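Local coordinates for Tle cognate immunity protein 4 C-terminal domain-containing protein (Pseudomonas aeruginosa PAO1, PDB 4R1D) that binds the type VI secretion lipase Tle4 as its cognate immunity protein, Tli4, and so protects the producing bacterium from its own effector, at the interface of chains B and A. Residues are numbered along the deposited sequence; one frame, centred on the assembly and turned at random. Chains: chain A, Uncharacterized protein; chain B, Uncharacterized protein.

The three contacts follow one stretch of the lipase, chain B residues 84 to 104, along the surface of the immunity protein. Contact 3 uses the start of helix 84-95, contact 2 its end and the turn after it, and contact 1 the next helix, 99-105. Neighbouring C-alpha centres lie about 15 Å (contacts 1 and 2) and 16 Å (contacts 2 and 3) apart, the outer two about 28 Å. On chain A, strand 236-245 serves contacts 2 and 3, and strand 256-263 reaches contacts 1 and 3. A polar end, a mixed middle and an aromatic end flanked by water bridges thus hold one continuous lipase segment.

Contact 1: the interface of chains B and A. Residues chain B 100-101, 104; chain A 163, 183-188, 256.
The carboxylate oxygen OE1 of A:Glu187 accepts two N-H groups: the backbone N of B:Lys100 at 2.9 Å, and A:Leu188 N from its own chain. The lipase N-H uses the syn lone pair, whereas A:Leu188 N comes from the anti side and helps fix the carboxylate. The other oxygen, OE2, takes the backbone N of B:Ala101 at 3.1 Å, again on a syn lone pair. A glutamate suits this place because its two oxygens can receive consecutive N-H groups in the first turn of helix 99-105, where the helix dipole probably favours a negative charge.

B:Lys100 leaves with CG anti to its backbone N (chi1 176°) and bends further out, bringing the side-chain amine NZ 2.7 Å from A:Gly185 O, above the carbonyl plane. Water 2 links NZ to A:Glu187 OE2. At the far end of the helix, B:Glu104 lays its CB over the centre of the A:Arg163 guanidinium, 3.6 Å above the plane. Their charged groups form a long salt bridge, 3.8 Å between A:Arg163 NE and B:Glu104 OE1, the carboxylate and guanidinium planes being 15° apart. The lipase helix meets strands 162-169 and 176-183 of the immunity protein and the loop preceding helix 191-205.

Contact 2: the interface of chains B and A. Residues chain B 91, 95-97; chain A 191, 194-195, 198-199, 242, 244.
B:Trp96, just beyond helix 84-95, lays one face of its indole against A:Met242 of strand 236-245. The interface here packs the end of that lipase helix and the residue after it against this strand and helix 191-205 of the immunity protein. The B:Trp96 and A:Met242 side chains run past each other in opposite directions, with A:Met242 CG 3.5 Å above the ring plane and offset toward the rim. The sulfur SD lies beside the base of the ring, 3.3 Å from B:Trp96 CB. Methionine suits this place because its flexible, polarisable thioether can follow a broad aromatic face. B:Trp96 chi1 is 88°, placing CG between the backbone N and the carbonyl carbon and standing the indole beside strand 236-245.

B:Ala95 sets its methyl CB to one side of the A:Phe198 ring plane, at the CG-CD1 rim, 3.8 Å from A:Phe198 CD1; a small residue lets the lipase helix end come close to helix 191-205. One turn earlier, B:Leu91 bridges two immunity-protein side chains: its CB lies 3.9 Å from A:Phe198 CE1, while its branch methyl CD1 reaches A:Met242 SD.

Beside these apolar groups, the B:Trp96 carbonyl O accepts a hydrogen bond from A:Arg194 NH1 at 2.8 Å. The bond is bent, 134° at the hydrogen, and the donor stands above the carbonyl plane. A:Glu244 holds the guanidinium end-on through NH1 and NH2, both oxygens being met on their syn sides. A:Glu244 OE1 lies in the guanidinium plane, with 173° at the A:Arg194 NH1 hydrogen.

Contact 3: the interface of chains B and A. Residues chain B 84-85, 88; chain A 231, 233, 236-238, 263-265.
B:Phe85, in the first turn of helix 84-95 of the alpha/beta-hydrolase family lipase, inserts its phenyl ring among residues of the Tli4 C-terminal domain. The tip is met by A:Gln236, whose CG lies 3.5 Å from B:Phe85 CZ, and by the backbone of A:Gly238, whose CA is 3.7 Å from B:Phe85 CE1. Glycine suits this place because, lacking a side chain, it lets the ring edge approach the strand backbone. The carbonyl O of A:Asp233 lies in the ring plane, 3.4 Å from B:Phe85 CE2, where the slightly positive aromatic C-H edge would favour an oxygen.

Over one face runs the aliphatic part of A:Glu265, with CG offset toward the rim and CB 3.6 Å from B:Phe85 CG. An extended glutamate can thus cover a ring with methylenes while carrying its carboxylate past it. The opposite face is backed from within the lipase by B:Leu84 CD2, 4.1 Å above the ring centre. Nearby, B:Ile88 touches A:Leu264 methyl to methyl, CG2 to CD2.

No N or O of one chain bonds directly to the other here; waters bridge the polar groups around the ring. A:Asp233 holds CG anti to its backbone N (chi1 -165°), which points the carboxylate toward the helix start, and its OD1 contacts waters 4 and 5 at 2.7 and 2.6 Å. These waters meet the backbone N atoms of B:Phe85 and B:Leu84 respectively. Water 3 joins B:Phe85 O, at 2.7 Å, to the backbone N of A:Glu265.

Contact 1: the interface of chains B and A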
loop_
_atom_site.group_PDB
_atom_site.type_symbol
_atom_site.label_atom_id
_atom_site.label_comp_id
_atom_site.label_asym_id
_atom_site.label_seq_id
_atom_site.Cartn_x
_atom_site.Cartn_y
_atom_site.Cartn_z
ATOM N N LYS B 100 -11.673 6.382 9.965
ATOM C CA LYS B 100 -10.557 6.982 10.664
ATOM C C LYS B 100 -9.493 5.920 10.924
ATOM O O LYS B 100 -8.309 6.159 10.714
ATOM C CB LYS B 100 -11.022 7.649 11.974
ATOM C CG LYS B 100 -9.901 8.220 12.820
ATOM C CD LYS B 100 -10.416 9.273 13.791
ATOM C CE LYS B 100 -10.098 8.921 15.229
ATOM N NZ LYS B 100 -11.048 7.932 15.819
ATOM N N ALA B 101 -9.913 4.741 11.368
ATOM C CA ALA B 101 -8.955 3.656 11.589
ATOM C C ALA B 101 -8.175 3.350 10.306
ATOM O O ALA B 101 -6.949 3.173 10.340
ATOM C CB ALA B 101 -9.666 2.408 12.093
ATOM N N GLU B 104 -5.492 5.830 9.670
ATOM C CA GLU B 104 -4.381 5.648 10.596
ATOM C C GLU B 104 -3.543 4.426 10.278
ATOM O O GLU B 104 -2.321 4.456 10.409
ATOM C CB GLU B 104 -4.900 5.510 12.021
ATOM C CG GLU B 104 -5.598 6.726 12.515
ATOM C CD GLU B 104 -6.430 6.471 13.774
ATOM O OE1 GLU B 104 -6.678 5.290 14.162
ATOM O OE2 GLU B 104 -6.853 7.479 14.371
ATOM N N ARG A 163 -2.826 7.933 20.323
ATOM C CA ARG A 163 -3.302 6.662 19.813
ATOM C C ARG A 163 -2.300 5.594 20.183
ATOM O O ARG A 163 -1.104 5.870 20.290
ATOM C CB ARG A 163 -3.456 6.745 18.276
ATOM C CG ARG A 163 -3.635 5.394 17.568
ATOM C CD ARG A 163 -4.124 5.578 16.127
ATOM N NE ARG A 163 -3.162 6.257 15.251
ATOM C CZ ARG A 163 -2.249 5.622 14.520
ATOM N NH1 ARG A 163 -2.146 4.292 14.574
ATOM N NH2 ARG A 163 -1.440 6.310 13.731
ATOM N N SER A 183 -7.878 5.518 19.772
ATOM C CA SER A 183 -7.585 6.654 18.931
ATOM C C SER A 183 -8.542 7.777 19.307
ATOM O O SER A 183 -9.752 7.563 19.371
ATOM C CB SER A 183 -7.793 6.253 17.465
ATOM O OG SER A 183 -7.640 7.379 16.617
ATOM N N THR A 184 -8.017 8.968 19.568
ATOM C CA THR A 184 -8.883 10.096 19.909
ATOM C C THR A 184 -9.816 10.404 18.735
ATOM O O THR A 184 -9.444 10.227 17.575
ATOM C CB THR A 184 -8.081 11.380 20.275
ATOM O OG1 THR A 184 -7.029 11.587 19.326
ATOM C CG2 THR A 184 -7.483 11.294 21.692
ATOM N N GLY A 185 -11.023 10.864 19.047
ATOM C CA GLY A 185 -12.006 11.192 18.031
ATOM C C GLY A 185 -13.004 10.077 17.791
ATOM O O GLY A 185 -12.660 8.888 17.802
ATOM N N ALA A 186 -14.258 10.455 17.563
ATOM C CA ALA A 186 -15.293 9.468 17.302
ATOM C C ALA A 186 -15.091 8.870 15.922
ATOM O O ALA A 186 -14.830 9.590 14.963
ATOM C CB ALA A 186 -16.674 10.099 17.403
ATOM N N GLU A 187 -15.191 7.551 15.816
ATOM C CA GLU A 187 -15.198 6.946 14.493
ATOM C C GLU A 187 -16.443 7.435 13.748
ATOM O O GLU A 187 -17.462 7.778 14.362
ATOM C CB GLU A 187 -15.181 5.419 14.600
ATOM C CG GLU A 187 -15.005 4.697 13.280
ATOM C CD GLU A 187 -13.819 5.203 12.478
ATOM O OE1 GLU A 187 -14.008 6.156 11.693
ATOM O OE2 GLU A 187 -12.710 4.649 12.627
ATOM N N LEU A 188 -16.352 7.470 12.423
ATOM C CA LEU A 188 -17.387 8.072 11.584
ATOM C C LEU A 188 -18.656 7.230 11.458
ATOM O O LEU A 188 -19.722 7.743 11.108
ATOM C CB LEU A 188 -16.813 8.365 10.192
ATOM C CG LEU A 188 -15.920 9.599 10.069
ATOM C CD1 LEU A 188 -14.744 9.545 11.034
ATOM C CD2 LEU A 188 -15.425 9.748 8.638
ATOM N N ASN A 256 -12.119 6.449 20.563
ATOM C CA ASN A 256 -12.508 5.246 19.863
ATOM C C ASN A 256 -11.644 4.103 20.404
ATOM O O ASN A 256 -10.444 4.282 20.594
ATOM C CB ASN A 256 -12.289 5.415 18.370
ATOM C CG ASN A 256 -12.570 4.153 17.607
ATOM O OD1 ASN A 256 -11.653 3.393 17.296
ATOM N ND2 ASN A 256 -13.844 3.905 17.309
HETATM O O HOH W 1 -0.590 2.998 12.524
HETATM O O HOH W 2 -11.266 5.436 14.997
#

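Contact 2: the interface of chains B and A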
loop_
_atom_site.group_PDB
_atom_site.type_symbol
_atom_site.label_atom_id
_atom_site.label_comp_id
_atom_site.label_asym_id
_atom_site.label_seq_id
_atom_site.Cartn_x
_atom_site.Cartn_y
_atom_site.Cartn_z
ATOM N N LEU B 91 -12.427 -9.277 5.865
ATOM C CA LEU B 91 -13.185 -8.788 7.012
ATOM C C LEU B 91 -12.222 -8.187 8.045
ATOM O O LEU B 91 -12.403 -7.054 8.514
ATOM C CB LEU B 91 -14.014 -9.926 7.611
ATOM C CG LEU B 91 -14.704 -9.626 8.941
ATOM C CD1 LEU B 91 -15.696 -8.474 8.779
ATOM C CD2 LEU B 91 -15.404 -10.884 9.450
ATOM N N ALA B 95 -12.991 -4.644 6.174
ATOM C CA ALA B 95 -14.415 -4.446 6.379
ATOM C C ALA B 95 -14.763 -3.902 7.764
ATOM O O ALA B 95 -15.645 -3.050 7.879
ATOM C CB ALA B 95 -15.180 -5.735 6.094
ATOM N N TRP B 96 -14.083 -4.373 8.810
ATOM C CA TRP B 96 -14.428 -3.925 10.169
ATOM C C TRP B 96 -13.691 -2.669 10.606
ATOM O O TRP B 96 -13.947 -2.146 11.698
ATOM C CB TRP B 96 -14.221 -5.042 11.211
ATOM C CG TRP B 96 -12.836 -5.148 11.825
ATOM C CD1 TRP B 96 -11.689 -5.562 11.206
ATOM C CD2 TRP B 96 -12.475 -4.902 13.201
ATOM N NE1 TRP B 96 -10.641 -5.563 12.096
ATOM C CE2 TRP B 96 -11.099 -5.172 13.327
ATOM C CE3 TRP B 96 -13.185 -4.481 14.331
ATOM C CZ2 TRP B 96 -10.410 -5.026 14.539
ATOM C CZ3 TRP B 96 -12.497 -4.337 15.542
ATOM C CH2 TRP B 96 -11.125 -4.604 15.630
ATOM N N ARG B 97 -12.781 -2.193 9.756
ATOM C CA ARG B 97 -12.027 -0.973 10.043
ATOM C C ARG B 97 -12.838 0.249 9.642
ATOM O O ARG B 97 -13.170 0.403 8.463
ATOM C CB ARG B 97 -10.724 -0.955 9.240
ATOM C CG ARG B 97 -9.860 -2.211 9.384
ATOM C CD ARG B 97 -9.172 -2.249 10.727
ATOM N NE ARG B 97 -8.152 -3.297 10.791
ATOM C CZ ARG B 97 -7.568 -3.692 11.920
ATOM N NH1 ARG B 97 -7.901 -3.116 13.074
ATOM N NH2 ARG B 97 -6.636 -4.644 11.894
ATOM N N LEU A 191 -19.618 0.034 14.554
ATOM C CA LEU A 191 -19.171 -1.285 14.131
ATOM C C LEU A 191 -20.253 -2.186 13.530
ATOM O O LEU A 191 -20.074 -2.724 12.451
ATOM C CB LEU A 191 -18.513 -2.005 15.300
ATOM C CG LEU A 191 -18.206 -3.472 15.024
ATOM C CD1 LEU A 191 -17.129 -3.592 13.965
ATOM C CD2 LEU A 191 -17.758 -4.118 16.323
ATOM N N ARG A 194 -21.524 -0.984 10.291
ATOM C CA ARG A 194 -20.435 -0.955 9.320
ATOM C C ARG A 194 -20.212 -2.296 8.630
ATOM O O ARG A 194 -20.087 -2.360 7.394
ATOM C CB ARG A 194 -19.135 -0.529 10.017
ATOM C CG ARG A 194 -17.886 -0.591 9.162
ATOM C CD ARG A 194 -16.633 -0.334 10.025
ATOM N NE ARG A 194 -16.865 0.747 10.977
ATOM C CZ ARG A 194 -16.460 0.725 12.245
ATOM N NH1 ARG A 194 -15.789 -0.317 12.710
ATOM N NH2 ARG A 194 -16.731 1.750 13.049
ATOM N N VAL A 195 -20.154 -3.362 9.421
ATOM C CA VAL A 195 -19.719 -4.659 8.897
ATOM C C VAL A 195 -20.832 -5.621 8.545
ATOM O O VAL A 195 -20.575 -6.650 7.939
ATOM C CB VAL A 195 -18.807 -5.416 9.895
ATOM C CG1 VAL A 195 -17.602 -4.600 10.239
ATOM C CG2 VAL A 195 -19.590 -5.803 11.143
ATOM N N PHE A 198 -21.243 -6.907 4.878
ATOM C CA PHE A 198 -20.188 -7.821 4.467
ATOM C C PHE A 198 -20.361 -9.181 5.141
ATOM O O PHE A 198 -20.228 -10.222 4.495
ATOM C CB PHE A 198 -18.797 -7.255 4.763
ATOM C CG PHE A 198 -17.688 -8.018 4.094
ATOM C CD1 PHE A 198 -16.900 -8.902 4.814
ATOM C CD2 PHE A 198 -17.459 -7.876 2.736
ATOM C CE1 PHE A 198 -15.888 -9.609 4.197
ATOM C CE2 PHE A 198 -16.448 -8.584 2.109
ATOM C CZ PHE A 198 -15.658 -9.452 2.846
ATOM N N VAL A 199 -20.647 -9.174 6.441
ATOM C CA VAL A 199 -20.872 -10.432 7.142
ATOM C C VAL A 199 -22.047 -11.219 6.545
ATOM O O VAL A 199 -21.929 -12.416 6.305
ATOM C CB VAL A 199 -21.095 -10.230 8.658
ATOM C CG1 VAL A 199 -21.426 -11.559 9.312
ATOM C CG2 VAL A 199 -19.852 -9.607 9.294
ATOM N N MET A 242 -14.754 -9.039 16.842
ATOM C CA MET A 242 -14.632 -7.585 16.687
ATOM C C MET A 242 -15.400 -6.861 17.797
ATOM O O MET A 242 -16.539 -7.207 18.066
ATOM C CB MET A 242 -15.207 -7.184 15.322
ATOM C CG MET A 242 -14.515 -7.889 14.164
ATOM S SD MET A 242 -15.437 -7.828 12.612
ATOM C CE MET A 242 -16.555 -9.214 12.823
ATOM N N GLU A 244 -15.953 -2.772 19.596
ATOM C CA GLU A 244 -15.667 -1.370 19.432
ATOM C C GLU A 244 -16.533 -0.486 20.311
ATOM O O GLU A 244 -17.709 -0.780 20.562
ATOM C CB GLU A 244 -15.854 -0.966 17.962
ATOM C CG GLU A 244 -15.422 0.465 17.661
ATOM C CD GLU A 244 -15.347 0.740 16.169
ATOM O OE1 GLU A 244 -15.119 -0.214 15.399
ATOM O OE2 GLU A 244 -15.514 1.915 15.768
#

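Contact 3: the interface of chains B and A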
loop_
_atom_site.group_PDB
_atom_site.type_symbol
_atom_site.label_atom_id
_atom_site.label_comp_id
_atom_site.label_asym_id
_atom_site.label_seq_id
_atom_site.Cartn_x
_atom_site.Cartn_y
_atom_site.Cartn_z
ATOM N N LEU B 84 -13.772 -18.883 1.350
ATOM C CA LEU B 84 -14.097 -18.541 2.733
ATOM C C LEU B 84 -12.979 -17.794 3.472
ATOM O O LEU B 84 -13.220 -16.754 4.086
ATOM C CB LEU B 84 -14.496 -19.808 3.492
ATOM C CG LEU B 84 -14.932 -19.634 4.939
ATOM C CD1 LEU B 84 -15.916 -20.737 5.293
ATOM C CD2 LEU B 84 -13.733 -19.617 5.891
ATOM N N PHE B 85 -11.758 -18.318 3.431
ATOM C CA PHE B 85 -10.678 -17.701 4.185
ATOM C C PHE B 85 -10.252 -16.364 3.608
ATOM O O PHE B 85 -9.842 -15.477 4.346
ATOM C CB PHE B 85 -9.487 -18.637 4.338
ATOM C CG PHE B 85 -9.590 -19.525 5.535
ATOM C CD1 PHE B 85 -9.471 -18.992 6.811
ATOM C CD2 PHE B 85 -9.813 -20.886 5.392
ATOM C CE1 PHE B 85 -9.567 -19.802 7.927
ATOM C CE2 PHE B 85 -9.917 -21.700 6.505
ATOM C CZ PHE B 85 -9.793 -21.158 7.773
ATOM N N ILE B 88 -12.556 -13.948 5.186
ATOM C CA ILE B 88 -12.119 -13.639 6.551
ATOM C C ILE B 88 -10.981 -12.621 6.509
ATOM O O ILE B 88 -10.966 -11.655 7.276
ATOM C CB ILE B 88 -11.718 -14.911 7.335
ATOM C CG1 ILE B 88 -12.969 -15.721 7.673
ATOM C CG2 ILE B 88 -10.946 -14.563 8.613
ATOM C CD1 ILE B 88 -12.686 -16.985 8.443
ATOM N N GLY A 231 -15.532 -19.701 11.028
ATOM C CA GLY A 231 -15.831 -20.594 9.935
ATOM C C GLY A 231 -14.805 -21.658 9.646
ATOM O O GLY A 231 -13.644 -21.549 10.023
ATOM N N ASP A 233 -13.059 -24.322 6.710
ATOM C CA ASP A 233 -12.810 -24.719 5.327
ATOM C C ASP A 233 -11.449 -25.384 5.263
ATOM O O ASP A 233 -10.543 -25.023 6.008
ATOM C CB ASP A 233 -12.840 -23.508 4.392
ATOM C CG ASP A 233 -12.953 -23.901 2.928
ATOM O OD1 ASP A 233 -12.607 -23.076 2.057
ATOM O OD2 ASP A 233 -13.396 -25.037 2.645
ATOM N N GLN A 236 -9.636 -26.577 8.511
ATOM C CA GLN A 236 -9.209 -25.717 9.611
ATOM C C GLN A 236 -10.281 -24.683 9.930
ATOM O O GLN A 236 -11.151 -24.381 9.096
ATOM C CB GLN A 236 -7.857 -25.053 9.337
ATOM C CG GLN A 236 -7.859 -24.059 8.197
ATOM C CD GLN A 236 -6.477 -23.481 7.925
ATOM O OE1 GLN A 236 -6.056 -22.513 8.564
ATOM N NE2 GLN A 236 -5.765 -24.072 6.970
ATOM N N ARG A 237 -10.225 -24.156 11.144
ATOM C CA ARG A 237 -11.231 -23.212 11.616
ATOM C C ARG A 237 -10.640 -21.822 11.782
ATOM O O ARG A 237 -9.575 -21.656 12.384
ATOM C CB ARG A 237 -11.823 -23.675 12.946
ATOM C CG ARG A 237 -13.021 -22.851 13.415
ATOM C CD ARG A 237 -14.130 -23.773 13.900
ATOM N NE ARG A 237 -15.335 -23.078 14.344
ATOM C CZ ARG A 237 -16.425 -22.916 13.601
ATOM N NH1 ARG A 237 -16.464 -23.373 12.350
ATOM N NH2 ARG A 237 -17.476 -22.290 14.107
ATOM N N GLY A 238 -11.339 -20.831 11.243
ATOM C CA GLY A 238 -10.949 -19.440 11.391
ATOM C C GLY A 238 -11.912 -18.679 12.289
ATOM O O GLY A 238 -13.032 -19.119 12.548
ATOM N N VAL A 263 -8.175 -15.495 13.733
ATOM C CA VAL A 263 -7.378 -16.618 13.239
ATOM C C VAL A 263 -7.570 -16.682 11.737
ATOM O O VAL A 263 -8.622 -17.099 11.259
ATOM C CB VAL A 263 -7.794 -17.967 13.862
ATOM C CG1 VAL A 263 -6.944 -19.101 13.267
ATOM C CG2 VAL A 263 -7.617 -17.934 15.361
ATOM N N LEU A 264 -6.556 -16.233 11.000
ATOM C CA LEU A 264 -6.583 -16.249 9.543
ATOM C C LEU A 264 -6.105 -17.603 9.025
ATOM O O LEU A 264 -5.649 -18.450 9.791
ATOM C CB LEU A 264 -5.696 -15.133 8.981
ATOM C CG LEU A 264 -5.996 -13.750 9.563
ATOM C CD1 LEU A 264 -5.007 -12.705 9.038
ATOM C CD2 LEU A 264 -7.435 -13.350 9.279
ATOM N N GLU A 265 -6.241 -17.807 7.724
ATOM C CA GLU A 265 -5.807 -19.056 7.114
ATOM C C GLU A 265 -4.331 -19.314 7.392
ATOM O O GLU A 265 -3.504 -18.419 7.264
ATOM C CB GLU A 265 -6.063 -19.018 5.607
ATOM C CG GLU A 265 -5.692 -20.305 4.886
ATOM C CD GLU A 265 -6.195 -20.354 3.449
ATOM O OE1 GLU A 265 -6.724 -19.340 2.948
ATOM O OE2 GLU A 265 -6.057 -21.419 2.814
HETATM O O HOH W 3 -7.884 -15.634 6.224
HETATM O O HOH W 4 -11.084 -20.899 2.296
HETATM O O HOH W 5 -14.051 -21.600 0.439
#